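PDB 4LZK: PixA inclusion body protein from Burkholderia cenocepacia, which is of unknown function but belongs to the PixA family, named for a protein that accumulates in intracellular inclusion bodies. Local coordinates for residues C[45-50]-C[177-182]. Residues are numbered along the deposited sequence; the frame is centred on the assembly and turned at random.
Sequences PTSIPS and YFFWVW
Phe179 extends its ring across to the chain of 45-50, meeting Pro45 at CD1 and Ser47 at CE1. CG of Phe179 lies between the backbone N and the carbonyl carbon (chi1 80°), directed toward the 45-50 side. The Pro45 side chain crosses that of Phe179 at about a right angle, Pro45 CG standing 3.6 Å from Phe179 CD1, while Pro45 O sits at the ring edge, near its plane. Further out, Ser47 CB touches Phe179 CE1 at 3.8 Å.

The other face of the pairing carries Thr46 and Phe178, side by side and pointing the same way, with Thr46 CB 3.8 Å from Phe178 CD1. Ile48 crosses Phe178 at about a right angle, its CG2 3.5 Å from CD1 of that ring. Ile48 CG1 is 3.8 Å from Trp180 CB, the two side chains lying side by side; Ile31 of helix 28-34 packs on both Ile48 and Phe178.

Three backbone bonds set this register: Thr46 N to Tyr177 O (2.7 Å), Phe179 N to Thr46 O (2.9 Å) and Ile48 N to Phe179 O (2.9 Å). Beyond them direct pairing gives way to water, one molecule accepting from Val181 N and donating to Ile48 O. Strand 154-167 hydrogen-bonds to Phe178 and Trp180, on the edge of 177-182 not used by 46-47. The bridges Thr46–Phe178 and Ser47–Phe179 define a short parallel beta pairing within a mixed sheet.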
loop_
_atom_site.group_PDB
_atom_site.type_symbol
_atom_site.label_atom_id
_atom_site.label_comp_id
_atom_site.label_asym_id
_atom_site.label_seq_id
_atom_site.Cartn_x
_atom_site.Cartn_y
_atom_site.Cartn_z
ATOM N N PRO C 45 -6.379 6.325 -30.155
ATOM C CA PRO C 45 -5.981 7.109 -28.980
ATOM C C PRO C 45 -4.546 6.900 -28.545
ATOM O O PRO C 45 -3.960 5.853 -28.824
ATOM C CB PRO C 45 -6.979 6.614 -27.880
ATOM C CG PRO C 45 -7.243 5.186 -28.307
ATOM C CD PRO C 45 -7.386 5.313 -29.824
ATOM N N THR C 46 -3.991 7.928 -27.901
ATOM C CA THR C 46 -2.643 7.905 -27.376
ATOM C C THR C 46 -2.554 7.116 -26.029
ATOM O O THR C 46 -3.241 7.382 -25.100
ATOM C CB THR C 46 -2.086 9.301 -27.208
ATOM O OG1 THR C 46 -1.937 9.925 -28.511
ATOM C CG2 THR C 46 -0.783 9.294 -26.479
ATOM N N SER C 47 -1.674 6.131 -26.039
ATOM C CA SER C 47 -1.356 5.321 -24.856
ATOM C C SER C 47 -0.808 6.177 -23.735
ATOM O O SER C 47 0.116 6.955 -23.960
ATOM C CB SER C 47 -0.289 4.306 -25.265
ATOM O OG SER C 47 -0.109 3.463 -24.166
ATOM N N ILE C 48 -1.323 6.036 -22.521
ATOM C CA ILE C 48 -0.762 6.642 -21.332
ATOM C C ILE C 48 -0.515 5.596 -20.273
ATOM O O ILE C 48 -1.222 4.583 -20.207
ATOM C CB ILE C 48 -1.648 7.755 -20.707
ATOM C CG1 ILE C 48 -2.869 7.153 -19.988
ATOM C CG2 ILE C 48 -2.007 8.777 -21.744
ATOM C CD1 ILE C 48 -3.884 8.120 -19.475
ATOM N N PRO C 49 0.507 5.815 -19.417
ATOM C CA PRO C 49 0.744 4.832 -18.361
ATOM C C PRO C 49 -0.303 4.891 -17.310
ATOM O O PRO C 49 -0.909 5.945 -17.124
ATOM C CB PRO C 49 2.119 5.254 -17.803
ATOM C CG PRO C 49 2.172 6.725 -18.063
ATOM C CD PRO C 49 1.512 6.881 -19.420
ATOM N N SER C 50 -0.515 3.803 -16.566
ATOM C CA SER C 50 -1.505 3.802 -15.501
ATOM C C SER C 50 -1.051 4.678 -14.332
ATOM O O SER C 50 -1.802 5.010 -13.468
ATOM C CB SER C 50 -1.776 2.352 -15.028
ATOM O OG SER C 50 -0.563 1.812 -14.571
ATOM N N TYR C 177 -6.935 12.472 -27.582
ATOM C CA TYR C 177 -7.590 11.232 -27.224
ATOM C C TYR C 177 -6.560 10.249 -26.685
ATOM O O TYR C 177 -5.502 10.075 -27.259
ATOM C CB TYR C 177 -8.356 10.603 -28.352
ATOM C CG TYR C 177 -9.410 11.476 -28.960
ATOM C CD1 TYR C 177 -10.693 11.542 -28.396
ATOM C CD2 TYR C 177 -9.133 12.243 -30.122
ATOM C CE1 TYR C 177 -11.691 12.354 -28.936
ATOM C CE2 TYR C 177 -10.117 13.043 -30.686
ATOM C CZ TYR C 177 -11.388 13.083 -30.127
ATOM O OH TYR C 177 -12.385 13.826 -30.707
ATOM N N PHE C 178 -6.873 9.619 -25.562
ATOM C CA PHE C 178 -5.925 8.842 -24.836
ATOM C C PHE C 178 -6.577 7.560 -24.326
ATOM O O PHE C 178 -7.773 7.470 -24.320
ATOM C CB PHE C 178 -5.443 9.602 -23.579
ATOM C CG PHE C 178 -4.745 10.880 -23.854
ATOM C CD1 PHE C 178 -3.418 10.919 -24.058
ATOM C CD2 PHE C 178 -5.445 12.069 -23.862
ATOM C CE1 PHE C 178 -2.718 12.139 -24.273
ATOM C CE2 PHE C 178 -4.789 13.277 -24.073
ATOM C CZ PHE C 178 -3.415 13.323 -24.280
ATOM N N PHE C 179 -5.755 6.507 -24.030
ATOM C CA PHE C 179 -6.240 5.359 -23.352
ATOM C C PHE C 179 -5.262 4.778 -22.368
ATOM O O PHE C 179 -4.029 4.937 -22.521
ATOM C CB PHE C 179 -6.643 4.279 -24.343
ATOM C CG PHE C 179 -5.487 3.477 -24.890
ATOM C CD1 PHE C 179 -4.779 3.940 -25.964
ATOM C CD2 PHE C 179 -5.191 2.200 -24.391
ATOM C CE1 PHE C 179 -3.707 3.187 -26.500
ATOM C CE2 PHE C 179 -4.117 1.478 -24.908
ATOM C CZ PHE C 179 -3.398 1.971 -26.000
ATOM N N TRP C 180 -5.796 4.107 -21.356
ATOM C CA TRP C 180 -4.964 3.392 -20.402
ATOM C C TRP C 180 -5.511 1.970 -20.252
ATOM O O TRP C 180 -6.678 1.671 -20.656
ATOM C CB TRP C 180 -4.951 4.054 -19.071
ATOM C CG TRP C 180 -6.140 3.786 -18.153
ATOM C CD1 TRP C 180 -6.201 2.816 -17.190
ATOM C CD2 TRP C 180 -7.382 4.479 -18.084
ATOM N NE1 TRP C 180 -7.353 2.880 -16.539
ATOM C CE2 TRP C 180 -8.159 3.838 -17.081
ATOM C CE3 TRP C 180 -7.935 5.557 -18.762
ATOM C CZ2 TRP C 180 -9.454 4.264 -16.733
ATOM C CZ3 TRP C 180 -9.212 5.971 -18.429
ATOM C CH2 TRP C 180 -9.973 5.328 -17.432
ATOM N N VAL C 181 -4.694 1.083 -19.712
ATOM C CA VAL C 181 -5.095 -0.272 -19.537
ATOM C C VAL C 181 -5.137 -0.556 -18.080
ATOM O O VAL C 181 -4.222 -0.150 -17.332
ATOM C CB VAL C 181 -4.092 -1.193 -20.234
ATOM C CG1 VAL C 181 -4.377 -2.643 -20.025
ATOM C CG2 VAL C 181 -4.017 -0.857 -21.709
ATOM N N TRP C 182 -6.170 -1.271 -17.648
ATOM C CA TRP C 182 -6.324 -1.675 -16.288
ATOM C C TRP C 182 -6.645 -3.149 -16.254
ATOM O O TRP C 182 -6.916 -3.741 -17.298
ATOM C CB TRP C 182 -7.373 -0.806 -15.598
ATOM C CG TRP C 182 -8.698 -0.661 -16.208
ATOM C CD1 TRP C 182 -9.049 0.111 -17.255
ATOM C CD2 TRP C 182 -9.929 -1.259 -15.721
ATOM N NE1 TRP C 182 -10.409 -0.007 -17.523
ATOM C CE2 TRP C 182 -10.984 -0.810 -16.585
ATOM C CE3 TRP C 182 -10.235 -2.127 -14.669
ATOM C CZ2 TRP C 182 -12.276 -1.215 -16.444
ATOM C CZ3 TRP C 182 -11.526 -2.534 -14.508
ATOM C CH2 TRP C 182 -12.559 -2.081 -15.403
HETATM O O HOH W 1 -2.111 2.352 -22.614
HETATM O O HOH W 2 -2.012 2.090 -19.510
#